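Long-range contacts in lipoate-protein ligase, putative (Streptococcus pneumoniae, PDB 1VQZ), which is a putative lipoate-protein ligase, combining a catalytic domain of the lipoyl protein ligase A/B family with a C-terminal bacterial lipoate protein ligase domain: residues A[27-32]-A[240-245]; A[256-261]-A[273-277]; A[309-315]-A[336-341]. One frame throughout, in Å; residues are numbered along the deposited sequence.

Interaction 1. Residues A[27-32]-A[240-245]; sequences IALEEY and IKDTKF. With EDO (1,2-ethanediol), chain N; EDO (1,2-ethanediol), chain H; EDO (1,2-ethanediol), chain L.
Both segments are helical. Residues 27-32 form regular alpha helix, and 240-245 belong to a second helix, with a wider pi-type turn at 241-245. The segment axes cross at 100° and approach to 9.6 Å. Ala-28 lies opposite Lys-241, CA to CA 5.4 Å. The small Ala-28 CB sits 3.7 Å from Lys-241 N and 4.0 Å from Ile-240 CG2. Glu-31, with chi1 and chi2 both t, extends across the crossing. Its OE2 accepts from Lys-244 NZ at 2.8 Å in a salt bridge, and Lys-35 is a second partner for the same oxygen. Glu-31 OE1 is satisfied by O2 of one 1,2-ethanediol (chain N) at 2.7 Å. Lys-244 is t throughout, and its NZ also donates to O1 and O2 of another (chain H), at 2.7 and 3.0 Å. The contact fastens helix 231-245 across helix 23-36, an element of the lipoyl protein ligase A/B catalytic domain. Phe-245 (chi1 m) presents a ring face to Ile-27, whose CG2 lies 3.6 Å from the ring centroid, a CH-pi contact. Tyr-32 CD1 meets Ile-240 CD1 at 3.9 Å, while its OH bonds to Glu-236. Lys-241 NZ leads away to a salt bridge with Asp-22. Glu-30 OE1 takes a very short 2.5 Å bond from O2 of a third ethanediol (chain L); its OE2 is held by Thr-97 and His-158.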
loop_
_atom_site.group_PDB
_atom_site.type_symbol
_atom_site.label_atom_id
_atom_site.label_comp_id
_atom_site.label_asym_id
_atom_site.label_seq_id
_atom_site.Cartn_x
_atom_site.Cartn_y
_atom_site.Cartn_z
ATOM N N ILE A 27 -11.033 3.866 -2.891
ATOM C CA ILE A 27 -10.328 2.932 -2.059
ATOM C C ILE A 27 -11.347 1.963 -1.451
ATOM O O ILE A 27 -11.080 0.742 -1.358
ATOM C CB ILE A 27 -9.394 3.665 -1.090
ATOM C CG1 ILE A 27 -8.241 4.302 -1.882
ATOM C CG2 ILE A 27 -8.767 2.737 -0.044
ATOM C CD1 ILE A 27 -7.376 5.169 -1.024
ATOM N N ALA A 28 -12.519 2.495 -1.061
ATOM C CA ALA A 28 -13.623 1.637 -0.558
ATOM C C ALA A 28 -14.040 0.584 -1.625
ATOM O O ALA A 28 -14.293 -0.607 -1.327
ATOM C CB ALA A 28 -14.802 2.502 -0.142
ATOM N N LEU A 29 -14.093 1.030 -2.881
ATOM C CA LEU A 29 -14.507 0.181 -3.971
ATOM C C LEU A 29 -13.483 -0.927 -4.172
ATOM O O LEU A 29 -13.860 -2.083 -4.389
ATOM C CB LEU A 29 -14.749 1.002 -5.245
ATOM C CG LEU A 29 -15.316 0.267 -6.472
ATOM C CD1 LEU A 29 -16.116 1.151 -7.299
ATOM C CD2 LEU A 29 -14.217 -0.405 -7.340
ATOM N N GLU A 30 -12.193 -0.584 -4.059
ATOM C CA GLU A 30 -11.124 -1.580 -4.210
ATOM C C GLU A 30 -11.200 -2.608 -3.089
ATOM O O GLU A 30 -11.080 -3.829 -3.340
ATOM C CB GLU A 30 -9.737 -0.907 -4.241
ATOM C CG GLU A 30 -8.561 -1.871 -4.452
ATOM C CD GLU A 30 -7.237 -1.201 -4.229
ATOM O OE1 GLU A 30 -7.091 -0.564 -3.172
ATOM O OE2 GLU A 30 -6.350 -1.303 -5.116
ATOM N N GLU A 31 -11.396 -2.140 -1.855
ATOM C CA GLU A 31 -11.522 -3.071 -0.740
ATOM C C GLU A 31 -12.732 -4.003 -0.885
ATOM O O GLU A 31 -12.696 -5.221 -0.509
ATOM C CB GLU A 31 -11.638 -2.316 0.593
ATOM C CG GLU A 31 -11.527 -3.249 1.791
ATOM C CD GLU A 31 -11.713 -2.551 3.133
ATOM O OE1 GLU A 31 -12.697 -1.801 3.338
ATOM O OE2 GLU A 31 -10.881 -2.795 3.994
ATOM N N TYR A 32 -13.822 -3.438 -1.392
ATOM C CA TYR A 32 -15.031 -4.214 -1.642
ATOM C C TYR A 32 -14.785 -5.354 -2.651
ATOM O O TYR A 32 -15.192 -6.485 -2.439
ATOM C CB TYR A 32 -16.156 -3.312 -2.118
ATOM C CG TYR A 32 -17.490 -4.004 -2.054
ATOM C CD1 TYR A 32 -18.187 -4.105 -0.849
ATOM C CD2 TYR A 32 -18.059 -4.554 -3.189
ATOM C CE1 TYR A 32 -19.421 -4.776 -0.754
ATOM C CE2 TYR A 32 -19.317 -5.223 -3.124
ATOM C CZ TYR A 32 -19.989 -5.328 -1.890
ATOM O OH TYR A 32 -21.200 -5.963 -1.829
ATOM N N ILE A 240 -18.874 1.697 3.453
ATOM C CA ILE A 240 -17.466 1.481 3.778
ATOM C C ILE A 240 -16.667 2.794 3.689
ATOM O O ILE A 240 -15.824 3.049 4.517
ATOM C CB ILE A 240 -16.805 0.405 2.868
ATOM C CG1 ILE A 240 -17.472 -0.959 3.133
ATOM C CG2 ILE A 240 -15.270 0.338 3.148
ATOM C CD1 ILE A 240 -17.025 -2.096 2.230
ATOM N N LYS A 241 -16.924 3.602 2.659
ATOM C CA LYS A 241 -16.403 4.976 2.597
ATOM C C LYS A 241 -16.787 5.796 3.842
ATOM O O LYS A 241 -15.911 6.371 4.489
ATOM C CB LYS A 241 -16.886 5.657 1.304
ATOM C CG LYS A 241 -16.437 7.121 1.138
ATOM C CD LYS A 241 -17.240 7.921 0.067
ATOM C CE LYS A 241 -16.641 9.347 -0.117
ATOM N NZ LYS A 241 -17.477 10.311 -0.915
ATOM N N ASP A 242 -18.068 5.779 4.220
ATOM C CA ASP A 242 -18.594 6.602 5.334
ATOM C C ASP A 242 -18.085 6.166 6.721
ATOM O O ASP A 242 -17.972 6.976 7.621
ATOM C CB ASP A 242 -20.135 6.597 5.367
ATOM C CG ASP A 242 -20.773 7.332 4.198
ATOM O OD1 ASP A 242 -20.077 8.075 3.469
ATOM O OD2 ASP A 242 -21.992 7.123 3.988
ATOM N N THR A 243 -17.811 4.879 6.887
ATOM C CA THR A 243 -17.368 4.338 8.135
ATOM C C THR A 243 -15.884 4.015 8.210
ATOM O O THR A 243 -15.377 3.779 9.297
ATOM C CB THR A 243 -18.144 3.067 8.510
ATOM O OG1 THR A 243 -17.797 2.019 7.611
ATOM C CG2 THR A 243 -19.661 3.336 8.516
ATOM N N LYS A 244 -15.177 4.050 7.085
ATOM C CA LYS A 244 -13.739 3.784 7.081
ATOM C C LYS A 244 -12.889 4.876 6.401
ATOM O O LYS A 244 -12.415 5.824 7.066
ATOM C CB LYS A 244 -13.489 2.359 6.524
ATOM C CG LYS A 244 -12.048 1.833 6.681
ATOM C CD LYS A 244 -11.973 0.332 6.435
ATOM C CE LYS A 244 -10.571 -0.173 6.540
ATOM N NZ LYS A 244 -10.432 -1.640 6.454
ATOM N N PHE A 245 -12.761 4.803 5.079
ATOM C CA PHE A 245 -11.827 5.631 4.333
ATOM C C PHE A 245 -12.122 7.140 4.364
ATOM O O PHE A 245 -11.243 7.948 4.104
ATOM C CB PHE A 245 -11.704 5.054 2.894
ATOM C CG PHE A 245 -11.216 3.606 2.875
ATOM C CD1 PHE A 245 -9.902 3.315 3.183
ATOM C CD2 PHE A 245 -12.090 2.548 2.654
ATOM C CE1 PHE A 245 -9.480 2.013 3.237
ATOM C CE2 PHE A 245 -11.666 1.267 2.701
ATOM C CZ PHE A 245 -10.349 0.986 2.983
HETATM C C1 EDO N . -15.479 -4.476 4.986
HETATM O O1 EDO N . -14.537 -5.158 4.164
HETATM C C2 EDO N . -15.206 -2.991 4.825
HETATM O O2 EDO N . -14.036 -2.600 5.537
HETATM C C1 EDO H . -13.092 -3.472 8.597
HETATM O O1 EDO H . -12.327 -3.256 7.405
HETATM C C2 EDO H . -12.603 -2.537 9.692
HETATM O O2 EDO H . -11.472 -1.765 9.261
HETATM C C1 EDO L . -4.163 3.153 -2.662
HETATM O O1 EDO L . -2.999 3.347 -3.430
HETATM C C2 EDO L . -4.513 1.695 -2.845
HETATM O O2 EDO L . -5.831 1.447 -2.409
#

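Interaction 2. Residues A[256-261]-A[273-277]; sequences PEFNVR and VFANV
This is an antiparallel strand pairing in the hairpin of strands 260-266 and 269-278, where the incoming loop 256-259 becomes the first strand. Val-260 and Ala-275 form a hydrogen-bonded pair, CA to CA 5.1 Å; Arg-261 and Phe-274 follow as a non-hydrogen-bonded pair, Arg-261 CA to Phe-274 CA 4.6 Å. Ala-275 N donates to Val-260 O at 2.8 Å. Ala-275 O accepts twice, from Val-260 N at 2.8 Å and Asn-259 N at 3.0 Å. Asn-259 leaves the extended conformation (phi/psi -118/4) at the bulge and has chi1 p. Its side chain extends the pairing: OD1 accepts from Val-277 N and ND2 donates to Val-277 O, each at 2.8 Å. A water donates to Glu-257 O at 2.7 Å and Phe-274 O at 2.8 Å. On the Phe-274 face, its ring (chi1 m) points an edge at the face of Phe-258 (chi1 p), centroids 4.8 Å apart and planes at 70°. Arg-261 CG lies over the Phe-274 ring, 4.2 Å from its centroid; the guanidinium goes on to Glu-272. Pro-256 CG packs on Phe-274 CB at 3.6 Å. On the other face Val-260 CG2 meets Val-277 CG2 at 4.3 Å. With Asn-259 and Val-260 both facing Ala-275, the arrangement is a classic beta bulge at the start of a hairpin strand.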
loop_
_atom_site.group_PDB
_atom_site.type_symbol
_atom_site.label_atom_id
_atom_site.label_comp_id
_atom_site.label_asym_id
_atom_site.label_seq_id
_atom_site.Cartn_x
_atom_site.Cartn_y
_atom_site.Cartn_z
ATOM N N PRO A 256 -2.991 4.937 21.448
ATOM C CA PRO A 256 -3.222 3.810 22.379
ATOM C C PRO A 256 -2.898 4.145 23.829
ATOM O O PRO A 256 -2.258 5.152 24.114
ATOM C CB PRO A 256 -2.276 2.716 21.850
ATOM C CG PRO A 256 -1.134 3.500 21.216
ATOM C CD PRO A 256 -1.737 4.784 20.681
ATOM N N GLU A 257 -3.340 3.300 24.746
ATOM C CA GLU A 257 -2.871 3.393 26.112
ATOM C C GLU A 257 -1.435 2.861 26.197
ATOM O O GLU A 257 -1.150 1.773 25.715
ATOM C CB GLU A 257 -3.816 2.633 27.058
ATOM C CG GLU A 257 -5.251 3.197 27.070
ATOM C CD GLU A 257 -5.299 4.665 27.481
ATOM O OE1 GLU A 257 -4.700 5.001 28.531
ATOM O OE2 GLU A 257 -5.924 5.476 26.751
ATOM N N PHE A 258 -0.522 3.657 26.755
ATOM C CA PHE A 258 0.876 3.224 26.836
ATOM C C PHE A 258 1.592 3.932 27.931
ATOM O O PHE A 258 1.258 5.040 28.274
ATOM C CB PHE A 258 1.631 3.426 25.509
ATOM C CG PHE A 258 1.873 4.865 25.147
ATOM C CD1 PHE A 258 0.880 5.621 24.529
ATOM C CD2 PHE A 258 3.102 5.467 25.423
ATOM C CE1 PHE A 258 1.109 6.954 24.175
ATOM C CE2 PHE A 258 3.332 6.825 25.109
ATOM C CZ PHE A 258 2.342 7.568 24.491
ATOM N N ASN A 259 2.532 3.245 28.550
ATOM C CA ASN A 259 3.437 3.885 29.469
ATOM C C ASN A 259 4.855 3.748 28.944
ATOM O O ASN A 259 5.788 4.157 29.608
ATOM C CB ASN A 259 3.277 3.357 30.913
ATOM C CG ASN A 259 3.435 1.827 31.037
ATOM O OD1 ASN A 259 3.699 1.128 30.058
ATOM N ND2 ASN A 259 3.264 1.316 32.264
ATOM N N VAL A 260 5.016 3.157 27.745
ATOM C CA VAL A 260 6.321 3.111 27.082
ATOM C C VAL A 260 6.142 3.456 25.590
ATOM O O VAL A 260 5.218 2.925 24.932
ATOM C CB VAL A 260 6.969 1.725 27.135
ATOM C CG1 VAL A 260 8.265 1.711 26.269
ATOM C CG2 VAL A 260 7.280 1.316 28.537
ATOM N N ARG A 261 7.029 4.308 25.073
ATOM C CA ARG A 261 7.158 4.523 23.642
ATOM C C ARG A 261 8.615 4.389 23.224
ATOM O O ARG A 261 9.510 4.940 23.867
ATOM C CB ARG A 261 6.620 5.883 23.179
ATOM C CG ARG A 261 6.792 6.091 21.631
ATOM C CD ARG A 261 7.133 7.513 21.243
ATOM N NE ARG A 261 7.561 7.626 19.836
ATOM C CZ ARG A 261 8.811 7.805 19.403
ATOM N NH1 ARG A 261 9.824 7.923 20.255
ATOM N NH2 ARG A 261 9.048 7.889 18.097
ATOM N N VAL A 273 6.827 1.801 18.619
ATOM C CA VAL A 273 6.121 0.899 19.507
ATOM C C VAL A 273 5.538 1.630 20.706
ATOM O O VAL A 273 6.245 2.263 21.477
ATOM C CB VAL A 273 7.061 -0.179 20.042
ATOM C CG1 VAL A 273 6.284 -1.116 21.006
ATOM C CG2 VAL A 273 7.720 -0.929 18.918
ATOM N N PHE A 274 4.238 1.508 20.885
ATOM C CA PHE A 274 3.589 2.041 22.081
ATOM C C PHE A 274 3.131 0.846 22.960
ATOM O O PHE A 274 2.217 0.119 22.598
ATOM C CB PHE A 274 2.377 2.916 21.712
ATOM C CG PHE A 274 2.712 4.138 20.894
ATOM C CD1 PHE A 274 2.787 4.070 19.516
ATOM C CD2 PHE A 274 2.883 5.372 21.500
ATOM C CE1 PHE A 274 3.046 5.212 18.761
ATOM C CE2 PHE A 274 3.168 6.514 20.750
ATOM C CZ PHE A 274 3.239 6.418 19.365
ATOM N N ALA A 275 3.761 0.660 24.108
ATOM C CA ALA A 275 3.444 -0.484 24.987
ATOM C C ALA A 275 2.960 -0.042 26.349
ATOM O O ALA A 275 3.522 0.897 26.942
ATOM C CB ALA A 275 4.635 -1.363 25.140
ATOM N N ASN A 276 1.922 -0.729 26.835
ATOM C CA ASN A 276 1.465 -0.615 28.219
ATOM C C ASN A 276 1.949 -1.834 28.999
ATOM O O ASN A 276 1.507 -2.960 28.751
ATOM C CB ASN A 276 -0.061 -0.546 28.254
ATOM C CG ASN A 276 -0.568 0.125 29.475
ATOM O OD1 ASN A 276 -0.010 1.122 29.925
ATOM N ND2 ASN A 276 -1.632 -0.403 30.032
ATOM N N VAL A 277 2.886 -1.582 29.917
ATOM C CA VAL A 277 3.587 -2.605 30.673
ATOM C C VAL A 277 3.132 -2.476 32.125
ATOM O O VAL A 277 3.227 -1.393 32.736
ATOM C CB VAL A 277 5.122 -2.440 30.570
ATOM C CG1 VAL A 277 5.860 -3.460 31.498
ATOM C CG2 VAL A 277 5.602 -2.570 29.119
HETATM O O HOH W 1 -0.295 0.086 23.828
#

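Interaction 3. Residues A[309-315]-A[336-341]; sequences YEREDVL and AEAVVG
Residues 311-315 begin a helix with Glu-310 at its N-cap position, and 336-339 end another. Val-340 breaks the helical run with extended angles (-149/139), and Gly-341 carries the C-terminal carboxylate. The backbones come closest at Leu-315 with Ala-336, CA to CA 5.4 Å, and at Arg-311 with Val-340, 5.8 Å. Within the first segment Val-314 N donates to Glu-310 O at 3.0 Å. Tyr-309 (chi1 t) donates from OH to Val-339 O at 2.8 Å. Its ring lies against Val-340, whose CG2 sits over the face 3.7 Å from the centroid, a CH-pi contact. Arg-311 folds over the chain end with chi1 t, chi2 p and chi3 p. Its NE donates to Val-340 O at 2.8 Å, NH2 makes a weak bond to Gly-341 O at 3.3 Å, and NE forms a long salt bridge to Gly-341 OXT at 3.9 Å. One water joins Tyr-309 OH (3.1 Å) to Gly-341 N (2.9 Å); a second joins Arg-311 N (2.9 Å) to Gly-341 OXT (2.4 Å). Val-314 fills the space between: CG1 lies 3.9 Å from Ala-336 CB and CG2 3.9 Å from Val-340 CG1. The pair of helices, 311-318 and 332-339, packs on the sheet of the C-terminal domain. Val-314 and Val-339 rest on Ile-282 of strand 281-289, and Tyr-309 reaches Val-260 and Val-277 of the hairpin.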
loop_
_atom_site.group_PDB
_atom_site.type_symbol
_atom_site.label_atom_id
_atom_site.label_comp_id
_atom_site.label_asym_id
_atom_site.label_seq_id
_atom_site.Cartn_x
_atom_site.Cartn_y
_atom_site.Cartn_z
ATOM N N TYR A 309 8.191 -8.315 29.655
ATOM C CA TYR A 309 8.835 -7.176 29.037
ATOM C C TYR A 309 10.361 -7.205 29.263
ATOM O O TYR A 309 10.936 -6.406 30.032
ATOM C CB TYR A 309 8.240 -5.879 29.586
ATOM C CG TYR A 309 8.557 -4.709 28.725
ATOM C CD1 TYR A 309 8.182 -4.703 27.360
ATOM C CD2 TYR A 309 9.221 -3.603 29.232
ATOM C CE1 TYR A 309 8.459 -3.632 26.545
ATOM C CE2 TYR A 309 9.508 -2.535 28.428
ATOM C CZ TYR A 309 9.134 -2.549 27.073
ATOM O OH TYR A 309 9.437 -1.476 26.280
ATOM N N GLU A 310 10.970 -8.179 28.594
ATOM C CA GLU A 310 12.371 -8.423 28.595
ATOM C C GLU A 310 12.733 -8.870 27.203
ATOM O O GLU A 310 12.000 -9.657 26.595
ATOM C CB GLU A 310 12.703 -9.579 29.551
ATOM C CG GLU A 310 12.398 -9.300 31.019
ATOM C CD GLU A 310 13.367 -8.314 31.675
ATOM O OE1 GLU A 310 14.391 -7.965 31.046
ATOM O OE2 GLU A 310 13.094 -7.911 32.831
ATOM N N ARG A 311 13.867 -8.374 26.704
ATOM C CA ARG A 311 14.359 -8.686 25.349
ATOM C C ARG A 311 14.322 -10.179 25.060
ATOM O O ARG A 311 13.805 -10.588 24.039
ATOM C CB ARG A 311 15.802 -8.165 25.173
ATOM C CG ARG A 311 16.331 -8.158 23.714
ATOM C CD ARG A 311 15.740 -6.955 22.876
ATOM N NE ARG A 311 16.328 -5.658 23.234
ATOM C CZ ARG A 311 17.463 -5.158 22.735
ATOM N NH1 ARG A 311 18.169 -5.819 21.824
ATOM N NH2 ARG A 311 17.898 -3.965 23.134
ATOM N N GLU A 312 14.827 -11.001 25.972
ATOM C CA GLU A 312 14.866 -12.455 25.737
ATOM C C GLU A 312 13.488 -13.052 25.470
ATOM O O GLU A 312 13.329 -13.900 24.587
ATOM C CB GLU A 312 15.481 -13.199 26.915
ATOM N N ASP A 313 12.490 -12.626 26.243
ATOM C CA ASP A 313 11.175 -13.267 26.162
ATOM C C ASP A 313 10.456 -12.773 24.947
ATOM O O ASP A 313 9.708 -13.503 24.326
ATOM C CB ASP A 313 10.339 -13.030 27.437
ATOM C CG ASP A 313 11.008 -13.575 28.688
ATOM O OD1 ASP A 313 11.952 -12.928 29.194
ATOM O OD2 ASP A 313 10.571 -14.626 29.191
ATOM N N VAL A 314 10.658 -11.491 24.634
ATOM C CA VAL A 314 10.049 -10.896 23.449
ATOM C C VAL A 314 10.584 -11.590 22.204
ATOM O O VAL A 314 9.802 -11.980 21.298
ATOM C CB VAL A 314 10.268 -9.363 23.387
ATOM C CG1 VAL A 314 10.024 -8.803 21.983
ATOM C CG2 VAL A 314 9.386 -8.645 24.456
ATOM N N LEU A 315 11.907 -11.744 22.155
ATOM C CA LEU A 315 12.565 -12.429 21.035
ATOM C C LEU A 315 12.048 -13.860 20.845
ATOM O O LEU A 315 11.732 -14.286 19.715
ATOM C CB LEU A 315 14.089 -12.426 21.220
ATOM C CG LEU A 315 14.855 -13.013 20.023
ATOM C CD1 LEU A 315 14.497 -12.325 18.698
ATOM C CD2 LEU A 315 16.362 -12.983 20.250
ATOM N N ALA A 336 12.548 -7.056 18.310
ATOM C CA ALA A 336 12.675 -7.144 19.773
ATOM C C ALA A 336 13.285 -5.881 20.363
ATOM O O ALA A 336 12.844 -5.380 21.416
ATOM C CB ALA A 336 13.506 -8.330 20.180
ATOM N N GLU A 337 14.311 -5.374 19.690
ATOM C CA GLU A 337 15.009 -4.172 20.145
ATOM C C GLU A 337 14.070 -2.948 20.110
ATOM O O GLU A 337 14.023 -2.167 21.044
ATOM C CB GLU A 337 16.262 -3.941 19.306
ATOM C CG GLU A 337 17.154 -2.850 19.832
ATOM C CD GLU A 337 18.436 -2.653 19.007
ATOM O OE1 GLU A 337 18.635 -3.360 17.978
ATOM O OE2 GLU A 337 19.234 -1.770 19.407
ATOM N N ALA A 338 13.285 -2.832 19.055
ATOM C CA ALA A 338 12.225 -1.803 18.973
ATOM C C ALA A 338 11.209 -1.936 20.143
ATOM O O ALA A 338 10.820 -0.950 20.775
ATOM C CB ALA A 338 11.530 -1.886 17.635
ATOM N N VAL A 339 10.820 -3.165 20.455
ATOM C CA VAL A 339 9.830 -3.392 21.497
ATOM C C VAL A 339 10.381 -3.067 22.876
ATOM O O VAL A 339 9.689 -2.472 23.702
ATOM C CB VAL A 339 9.269 -4.869 21.427
ATOM C CG1 VAL A 339 8.343 -5.178 22.625
ATOM C CG2 VAL A 339 8.474 -5.075 20.138
ATOM N N VAL A 340 11.616 -3.474 23.144
ATOM C CA VAL A 340 12.159 -3.384 24.515
ATOM C C VAL A 340 13.670 -3.150 24.559
ATOM O O VAL A 340 14.405 -3.740 23.819
ATOM C CB VAL A 340 11.713 -4.602 25.387
ATOM C CG1 VAL A 340 12.124 -5.937 24.760
ATOM C CG2 VAL A 340 12.236 -4.509 26.805
ATOM N N GLY A 341 14.112 -2.293 25.466
ATOM C CA GLY A 341 15.546 -2.012 25.645
ATOM C C GLY A 341 16.285 -3.192 26.288
ATOM O O GLY A 341 17.534 -3.272 26.331
ATOM O OXT GLY A 341 15.631 -4.117 26.799
HETATM O O HOH W 2 12.324 -0.492 26.946
HETATM O O HOH W 3 15.153 -6.162 28.048
#

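How the interactions relate
Interactions 2 and 3 belong to one unit, the C-terminal domain. Their centres are 14 Å apart and they touch directly. Val-260 CG1 lies 3.4 Å from Tyr-309 OH, and Val-277 CG2 lies 3.7 Å from Tyr-309 CG. Val-273 CG2 also meets Ala-338 O at 3.6 Å. The hairpin of interaction 2 thus gives one face to the helices of interaction 3. Interaction 1 stands apart, with its centre about 29 Å from that of interaction 2 and about 36 Å from that of interaction 3. Its nearest atoms are about 17 and 24 Å away. The three contacts follow in series along the chain. The 1,2-ethanediol molecules of interaction 1 probably come from the crystallisation liquor.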